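Local coordinates for tail spike protein (Acinetobacter phage vB_AbaP_AS12, PDB 6EU4), which forms the trimeric tailspike of a phage of Acinetobacter baumannii and probably recognises and cleaves the capsular polysaccharide of its host, at residues D237-T242 against N267-T272; K290-T295 against Y319-M324. All blocks are in the same frame, centred on the assembly; numbering follows the deposited sequence. Where two conformers were deposited one is given.

Contact 1 (237-242 with 267-272) and contact 2 (290-295 with 319-324) follow one another along the chain, the first closing before the second opens, and their centres lie about 9 Å apart. They are joined through strands 268-274 and 284-304, which are neighbours: Thr-270 N and Gln-271 O probably bond to Gln-292 O and Thr-295 N, while Asn-268 packs on Met-291. Four chain segments, each starting some 23 to 30 residues after the last, thus run side by side in parallel as successive coils of a right-handed beta-helix, the elongated body usual in phage tailspikes. Both contacts touch the second subunit, so these coils also contribute to the subunit interface.

Contact 1: D237-T242 against N267-T272; sequences DAWMCT and NNTTQT
Thr-269 O is gripped by two donors. Gln-271 NE2 of its own strand reaches back to it at 3.1 Å, in the carbonyl plane and almost straight (174°), and from the neighbouring strand Met-240 N meets it at 3.2 Å, well above that plane. The Gln-271 chain bends at chi2 (-66°) so that its amide turns back along its own strand, with NE2 against Trp-239 CA and Cys-241 N. Its OE1, 3.3 Å from Cys-241 CB, accepts a bond from Trp-243. Corners match on both strands: Met-240 and Thr-270 each take positive phi. Thr-270 OG1, between the backbone N and the carbonyl carbon (chi1 54°), is a second, weak acceptor for Met-240 N and shares a hydrogen bond with Thr-269 OG1; the Met-240 side chain crosses that of Thr-270 obliquely, its SE 3.6 Å from Thr-270 OG1. Before the corner, Asn-268 OD1 takes the Ala-238 N-H at 2.8 Å, a side-chain carbonyl standing in for a backbone one, while Thr-269 N bonds to Ala-238 O. Beyond it a weak bond from Cys-241 N to Thr-270 O is followed by Thr-272 N to Cys-241 O (3.2 Å). A water bridges Asp-237 OD1 and Asn-267 OD1, and Asp-237 OD2 is held by Tyr-187 and Trp-264. Thr-242 bonds to Glu-244 of the second subunit. Parallel strands in register that turn a corner together are characteristic of adjacent coils of a right-handed beta-helix.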
ATOM      1  N   ASP A 237      -6.219 -20.774 -12.891  1.00 12.90           N
ATOM      2  CA  ASP A 237      -4.900 -20.813 -12.262  1.00 13.54           C
ATOM      3  C   ASP A 237      -4.065 -19.801 -13.036  1.00 13.74           C
ATOM      4  O   ASP A 237      -3.672 -20.062 -14.180  1.00 13.45           O
ATOM      5  CB  ASP A 237      -4.299 -22.218 -12.317  1.00 14.61           C
ATOM      6  CG  ASP A 237      -2.941 -22.333 -11.610  1.00 18.44           C
ATOM      7  OD1 ASP A 237      -2.193 -21.345 -11.497  1.00 17.05           O
ATOM      8  OD2 ASP A 237      -2.603 -23.465 -11.194  1.00 20.01           O
ATOM      9  N   ALA A 238      -3.845 -18.644 -12.422  1.00 11.48           N
ATOM     10  CA  ALA A 238      -3.052 -17.555 -12.966  1.00 11.11           C
ATOM     11  C   ALA A 238      -1.959 -17.226 -11.965  1.00 14.42           C
ATOM     12  O   ALA A 238      -2.227 -17.113 -10.762  1.00 12.27           O
ATOM     13  CB  ALA A 238      -3.933 -16.319 -13.229  1.00 11.52           C
ATOM     14  N   TRP A 239      -0.734 -17.082 -12.445  1.00 12.96           N
ATOM     15  CA  TRP A 239       0.333 -16.661 -11.549  1.00 11.49           C
ATOM     16  C   TRP A 239       1.306 -15.731 -12.253  1.00 12.57           C
ATOM     17  O   TRP A 239       1.562 -15.851 -13.456  1.00 12.83           O
ATOM     18  CB  TRP A 239       1.044 -17.866 -10.941  1.00 14.82           C
ATOM     19  CG  TRP A 239       1.627 -18.879 -11.893  1.00 14.41           C
ATOM     20  CD1 TRP A 239       0.955 -19.880 -12.569  1.00 15.87           C
ATOM     21  CD2 TRP A 239       2.997 -19.008 -12.247  1.00 13.92           C
ATOM     22  NE1 TRP A 239       1.839 -20.619 -13.307  1.00 16.75           N
ATOM     23  CE2 TRP A 239       3.099 -20.104 -13.131  1.00 16.73           C
ATOM     24  CE3 TRP A 239       4.159 -18.305 -11.895  1.00 18.35           C
ATOM     25  CZ2 TRP A 239       4.312 -20.501 -13.682  1.00 17.41           C
ATOM     26  CZ3 TRP A 239       5.363 -18.714 -12.433  1.00 18.86           C
ATOM     27  CH2 TRP A 239       5.425 -19.806 -13.316  1.00 18.93           C
HETATM   28  N   MSE A 240       1.816 -14.769 -11.492  1.00 11.80           N
HETATM   29  CA  MSE A 240       2.760 -13.802 -12.035  1.00 11.29           C
HETATM   30  C   MSE A 240       2.205 -13.123 -13.290  1.00 12.17           C
HETATM   31  O   MSE A 240       2.827 -13.152 -14.362  1.00 11.85           O
HETATM   32  CB  MSE A 240       4.111 -14.464 -12.331  1.00 12.14           C
HETATM   33  CG  MSE A 240       4.920 -14.730 -11.099  1.00 14.27           C
HETATM   34 SE   MSE A 240       5.679 -13.026 -10.435  0.91 14.77          SE
HETATM   35  CE  MSE A 240       6.276 -13.669  -8.699  1.00 18.86           C
ATOM     36  N   CYS A 241       1.040 -12.483 -13.143  1.00 11.79           N
ATOM     37  CA  CYS A 241       0.460 -11.686 -14.216  1.00 11.72           C
ATOM     38  C   CYS A 241       0.113 -10.308 -13.687  1.00 13.93           C
ATOM     39  O   CYS A 241      -0.320 -10.166 -12.535  1.00 12.37           O
ATOM     40  CB  CYS A 241      -0.798 -12.321 -14.809  1.00 11.76           C
ATOM     41  SG  CYS A 241      -0.561 -13.926 -15.602  1.00 15.73           S
ATOM     42  N   THR A 242       0.322  -9.295 -14.525  1.00 10.62           N
ATOM     43  CA  THR A 242      -0.129  -7.948 -14.215  1.00 10.19           C
ATOM     44  C   THR A 242      -1.196  -7.521 -15.207  1.00 10.74           C
ATOM     45  O   THR A 242      -1.189  -7.916 -16.380  1.00 12.45           O
ATOM     46  CB  THR A 242       1.016  -6.931 -14.224  1.00 12.28           C
ATOM     47  OG1 THR A 242       1.535  -6.806 -15.548  1.00 13.48           O
ATOM     48  CG2 THR A 242       2.133  -7.357 -13.278  1.00 11.62           C
ATOM     49  N   ASN A 267      -5.795 -22.342  -8.073  1.00 15.23           N
ATOM     50  CA  ASN A 267      -4.686 -21.776  -7.319  0.50 16.58           C
ATOM     51  C   ASN A 267      -4.158 -20.594  -8.105  1.00 15.44           C
ATOM     52  O   ASN A 267      -4.077 -20.667  -9.328  1.00 15.42           O
ATOM     53  CB  ASN A 267      -3.565 -22.799  -7.104  0.50 20.15           C
ATOM     54  CG  ASN A 267      -2.502 -22.297  -6.152  0.50 23.44           C
ATOM     55  OD1 ASN A 267      -1.346 -22.080  -6.530  0.50 26.89           O
ATOM     56  ND2 ASN A 267      -2.894 -22.076  -4.916  0.50 27.49           N
ATOM     57  N   ASN A 268      -3.779 -19.519  -7.406  1.00 13.26           N
ATOM     58  CA  ASN A 268      -3.297 -18.319  -8.076  1.00 11.47           C
ATOM     59  C   ASN A 268      -2.240 -17.655  -7.207  1.00 13.52           C
ATOM     60  O   ASN A 268      -2.285 -17.754  -5.979  1.00 13.66           O
ATOM     61  CB  ASN A 268      -4.390 -17.283  -8.323  1.00 13.40           C
ATOM     62  CG  ASN A 268      -5.570 -17.827  -9.090  1.00 15.58           C
ATOM     63  OD1 ASN A 268      -5.567 -17.843 -10.316  1.00 15.44           O
ATOM     64  ND2 ASN A 268      -6.585 -18.282  -8.367  1.00 16.36           N
ATOM     65  N   THR A 269      -1.284 -16.981  -7.845  1.00 11.72           N
ATOM     66  CA  THR A 269      -0.390 -16.124  -7.084  1.00 10.35           C
ATOM     67  C   THR A 269      -0.133 -14.833  -7.842  1.00 13.08           C
ATOM     68  O   THR A 269      -0.272 -14.753  -9.060  1.00 11.62           O
ATOM     69  CB  THR A 269       0.989 -16.742  -6.771  1.00 14.50           C
ATOM     70  OG1 THR A 269       1.764 -16.742  -7.970  1.00 16.07           O
ATOM     71  CG2 THR A 269       0.880 -18.149  -6.191  1.00 16.66           C
ATOM     72  N   THR A 270       0.268 -13.828  -7.078  1.00 11.71           N
ATOM     73  CA  THR A 270       0.941 -12.627  -7.587  1.00 13.21           C
ATOM     74  C   THR A 270       0.249 -12.067  -8.839  1.00 13.20           C
ATOM     75  O   THR A 270       0.860 -11.843  -9.894  1.00 13.17           O
ATOM     76  CB  THR A 270       2.440 -12.899  -7.819  1.00 13.02           C
ATOM     77  OG1 THR A 270       2.651 -14.039  -8.668  1.00 13.92           O
ATOM     78  CG2 THR A 270       3.148 -13.111  -6.487  1.00 15.43           C
ATOM     79  N   GLN A 271      -1.047 -11.765  -8.682  1.00 12.77           N
ATOM     80  CA  GLN A 271      -1.808 -10.992  -9.667  1.00 12.33           C
ATOM     81  C   GLN A 271      -1.893  -9.547  -9.192  1.00 13.64           C
ATOM     82  O   GLN A 271      -2.305  -9.289  -8.057  1.00 14.13           O
ATOM     83  CB  GLN A 271      -3.224 -11.544  -9.863  1.00 12.49           C
ATOM     84  CG  GLN A 271      -3.274 -13.002 -10.284  1.00 13.49           C
ATOM     85  CD  GLN A 271      -2.688 -13.230 -11.666  1.00 13.74           C
ATOM     86  OE1 GLN A 271      -3.245 -12.792 -12.678  1.00 12.20           O
ATOM     87  NE2 GLN A 271      -1.561 -13.930 -11.719  1.00 13.70           N
ATOM     88  N   THR A 272      -1.473  -8.614 -10.041  1.00 11.35           N
ATOM     89  CA  THR A 272      -1.591  -7.191  -9.751  1.00  9.73           C
ATOM     90  C   THR A 272      -2.591  -6.572 -10.715  1.00 10.72           C
ATOM     91  O   THR A 272      -2.536  -6.831 -11.922  1.00 11.55           O
ATOM     92  CB  THR A 272      -0.247  -6.458  -9.897  1.00 13.25           C
ATOM     93  OG1 THR A 272       0.733  -7.023  -9.019  1.00 16.01           O
ATOM     94  CG2 THR A 272      -0.395  -4.976  -9.491  1.00 14.37           C
TER
HETATM   95  O   HOH W   1      -0.349 -21.030  -8.946  1.00 38.89           O

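Contact 2: K290-T295 against Y319-M324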
ATOM      1  N   LYS A 290      -8.804 -18.623  -4.180  1.00 11.88           N
ATOM      2  CA  LYS A 290      -7.395 -19.014  -4.071  1.00 11.73           C
ATOM      3  C   LYS A 290      -6.482 -17.983  -4.726  1.00 14.07           C
ATOM      4  O   LYS A 290      -5.504 -18.321  -5.397  1.00 14.38           O
ATOM      5  CB  LYS A 290      -7.168 -20.406  -4.654  1.00 13.38           C
ATOM      6  CG  LYS A 290      -7.890 -21.526  -3.898  1.00 16.01           C
ATOM      7  CD  LYS A 290      -7.223 -21.864  -2.559  1.00 21.89           C
ATOM      8  CE  LYS A 290      -7.854 -23.108  -1.901  1.00 30.06           C
ATOM      9  NZ  LYS A 290      -7.074 -23.592  -0.717  1.00 33.09           N
HETATM   10  N   MSE A 291      -6.770 -16.712  -4.471  1.00 12.22           N
HETATM   11  CA  MSE A 291      -5.990 -15.625  -5.010  1.00 12.64           C
HETATM   12  C   MSE A 291      -4.972 -15.151  -3.975  1.00 12.95           C
HETATM   13  O   MSE A 291      -5.275 -14.295  -3.129  1.00 14.98           O
HETATM   14  CB  MSE A 291      -6.921 -14.479  -5.449  1.00 14.78           C
HETATM   15  CG  MSE A 291      -7.505 -14.729  -6.855  1.00 16.43           C
HETATM   16 SE   MSE A 291      -6.197 -14.343  -8.284  1.00 17.69          SE
HETATM   17  CE  MSE A 291      -6.708 -12.553  -8.739  1.00 16.22           C
ATOM     18  N   GLN A 292      -3.759 -15.694  -4.055  1.00 11.76           N
ATOM     19  CA  GLN A 292      -2.704 -15.372  -3.106  0.50 12.09           C
ATOM     20  C   GLN A 292      -1.845 -14.225  -3.634  1.00 12.48           C
ATOM     21  O   GLN A 292      -1.550 -14.157  -4.833  1.00 12.15           O
ATOM     22  CB  GLN A 292      -1.819 -16.594  -2.845  0.50 13.24           C
ATOM     23  CG  GLN A 292      -2.558 -17.934  -2.776  0.50 15.60           C
ATOM     24  CD  GLN A 292      -3.677 -17.920  -1.761  0.50 15.10           C
ATOM     25  OE1 GLN A 292      -3.784 -17.001  -0.953  0.50 16.54           O
ATOM     26  NE2 GLN A 292      -4.518 -18.946  -1.795  0.50 15.39           N
ATOM     27  N   GLY A 293      -1.403 -13.350  -2.727  1.00 12.12           N
ATOM     28  CA  GLY A 293      -0.488 -12.283  -3.146  1.00 10.08           C
ATOM     29  C   GLY A 293      -1.048 -11.325  -4.179  1.00 12.38           C
ATOM     30  O   GLY A 293      -0.315 -10.897  -5.085  1.00 12.93           O
ATOM     31  N   CYS A 294      -2.314 -10.939  -4.033  1.00 12.64           N
ATOM     32  CA  CYS A 294      -3.019 -10.103  -4.997  1.00 11.39           C
ATOM     33  C   CYS A 294      -3.113  -8.660  -4.519  1.00 11.10           C
ATOM     34  O   CYS A 294      -3.539  -8.401  -3.388  1.00 11.41           O
ATOM     35  CB  CYS A 294      -4.424 -10.657  -5.215  1.00 12.73           C
ATOM     36  SG  CYS A 294      -5.463  -9.643  -6.264  1.00 14.37           S
ATOM     37  N   THR A 295      -2.727  -7.722  -5.381  1.00 11.22           N
ATOM     38  CA  THR A 295      -2.823  -6.304  -5.072  1.00 10.48           C
ATOM     39  C   THR A 295      -3.689  -5.631  -6.122  1.00 10.48           C
ATOM     40  O   THR A 295      -3.463  -5.810  -7.332  1.00 11.22           O
ATOM     41  CB  THR A 295      -1.445  -5.618  -5.027  1.00 11.63           C
ATOM     42  OG1 THR A 295      -0.545  -6.301  -4.131  1.00 12.33           O
ATOM     43  CG2 THR A 295      -1.587  -4.175  -4.538  1.00 11.65           C
ATOM     44  N   TYR A 319     -10.550 -17.965   0.286  1.00 11.69           N
ATOM     45  CA  TYR A 319      -9.204 -18.529   0.475  1.00 11.91           C
ATOM     46  C   TYR A 319      -8.136 -17.747  -0.301  1.00 12.28           C
ATOM     47  O   TYR A 319      -7.280 -18.314  -0.987  1.00 12.05           O
ATOM     48  CB  TYR A 319      -9.186 -20.006   0.104  1.00 15.92           C
ATOM     49  CG  TYR A 319     -10.056 -20.833   1.026  1.00 22.30           C
ATOM     50  CD1 TYR A 319      -9.821 -20.865   2.395  1.00 28.13           C
ATOM     51  CD2 TYR A 319     -11.091 -21.604   0.521  1.00 30.29           C
ATOM     52  CE1 TYR A 319     -10.627 -21.618   3.246  1.00 34.62           C
ATOM     53  CE2 TYR A 319     -11.887 -22.365   1.355  1.00 34.99           C
ATOM     54  CZ  TYR A 319     -11.656 -22.359   2.718  1.00 39.42           C
ATOM     55  OH  TYR A 319     -12.449 -23.126   3.554  1.00 46.38           O
ATOM     56  N   SER A 320      -8.133 -16.427  -0.099  1.00 10.68           N
ATOM     57  CA  SER A 320      -7.281 -15.501  -0.826  1.00 10.80           C
ATOM     58  C   SER A 320      -6.636 -14.537   0.154  1.00 10.57           C
ATOM     59  O   SER A 320      -7.076 -14.410   1.298  1.00 11.95           O
ATOM     60  CB  SER A 320      -8.080 -14.693  -1.860  1.00 11.67           C
ATOM     61  OG  SER A 320      -8.744 -15.543  -2.778  1.00 12.56           O
ATOM     62  N   ASN A 321      -5.604 -13.822  -0.295  1.00 10.47           N
ATOM     63  CA  ASN A 321      -5.137 -12.663   0.466  1.00 11.53           C
ATOM     64  C   ASN A 321      -4.884 -11.517  -0.506  1.00 10.27           C
ATOM     65  O   ASN A 321      -4.126 -11.660  -1.471  1.00 11.63           O
ATOM     66  CB  ASN A 321      -3.920 -13.007   1.359  1.00 14.03           C
ATOM     67  CG  ASN A 321      -2.599 -13.176   0.607  1.00 15.00           C
ATOM     68  OD1 ASN A 321      -2.384 -14.137  -0.141  1.00 13.11           O
ATOM     69  ND2 ASN A 321      -1.658 -12.274   0.897  1.00 12.30           N
ATOM     70  N   VAL A 322      -5.572 -10.403  -0.259  1.00 10.45           N
ATOM     71  CA  VAL A 322      -5.757  -9.308  -1.205  1.00 10.29           C
ATOM     72  C   VAL A 322      -5.564  -7.993  -0.469  1.00 10.41           C
ATOM     73  O   VAL A 322      -6.072  -7.819   0.643  1.00 10.69           O
ATOM     74  CB  VAL A 322      -7.166  -9.320  -1.836  1.00 11.52           C
ATOM     75  CG1 VAL A 322      -7.379  -8.122  -2.756  1.00 14.15           C
ATOM     76  CG2 VAL A 322      -7.439 -10.646  -2.572  1.00 13.97           C
ATOM     77  N   THR A 323      -4.855  -7.062  -1.106  1.00 11.06           N
ATOM     78  CA  THR A 323      -4.736  -5.689  -0.631  1.00 11.37           C
ATOM     79  C   THR A 323      -5.349  -4.774  -1.674  1.00 11.99           C
ATOM     80  O   THR A 323      -5.001  -4.876  -2.859  1.00 10.61           O
ATOM     81  CB  THR A 323      -3.277  -5.266  -0.415  1.00 11.50           C
ATOM     82  OG1 THR A 323      -2.639  -6.107   0.550  1.00 14.98           O
ATOM     83  CG2 THR A 323      -3.204  -3.835   0.092  1.00 12.65           C
HETATM   84  N   MSE A 324      -6.242  -3.883  -1.230  1.00  9.76           N
HETATM   85  CA  MSE A 324      -6.867  -2.890  -2.087  1.00  9.85           C
HETATM   86  C   MSE A 324      -6.371  -1.514  -1.662  1.00 10.72           C
HETATM   87  O   MSE A 324      -6.640  -1.074  -0.542  1.00 11.74           O
HETATM   88  CB  MSE A 324      -8.397  -2.955  -1.990  1.00 10.66           C
HETATM   89  CG  MSE A 324      -8.966  -4.286  -2.254  1.00 10.98           C
HETATM   90 SE   MSE A 324     -10.919  -4.114  -2.296  0.85 14.42          SE
HETATM   91  CE  MSE A 324     -11.303  -6.009  -2.363  1.00 15.18           C
TER
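Asn-321 has CG between its backbone N and carbonyl carbon (chi1 75°), and Gln-292, with CG beside its own backbone N, is bent at chi2 (-55°); both amides thereby reach across between the strands. The side chains cross at about a right angle, yet their amide planes are nearly coplanar, 16° apart. Their oxygens, Gln-292 OE1 and Asn-321 OD1, face each other at 3.3 Å without a hydrogen bond; each amide bonds to backbone instead. Asn-321 OD1 takes the N-H of Gly-293 at 2.9 Å, the donor standing above the carbonyl plane, and accepts a further bond from Asn-351 of the second subunit. In the opposite sense Gln-292 NE2 donates to Tyr-319 O, also at 2.9 Å. Gly-293, at the bend, has positive phi, which favours glycine. Ser-320 OG accepts the Met-291 N-H at 2.9 Å and is further bonded to Val-318 O. Main-chain bonds frame the bend: Asn-321 N to Met-291 O before it, then Cys-294 N to Asn-321 O and Thr-323 N to Cys-294 O, both nearly along the C=O axis. Cys-294 CB meets Val-322 CG2 at 4.0 Å on one face; on the other, Thr-295 OG1 bonds to Ser-298 and Thr-326 of the second subunit, and Thr-323 OG1 to the same Thr-326. Parallel strands paired in register from coil to coil are characteristic of the beta-helix of phage tailspikes.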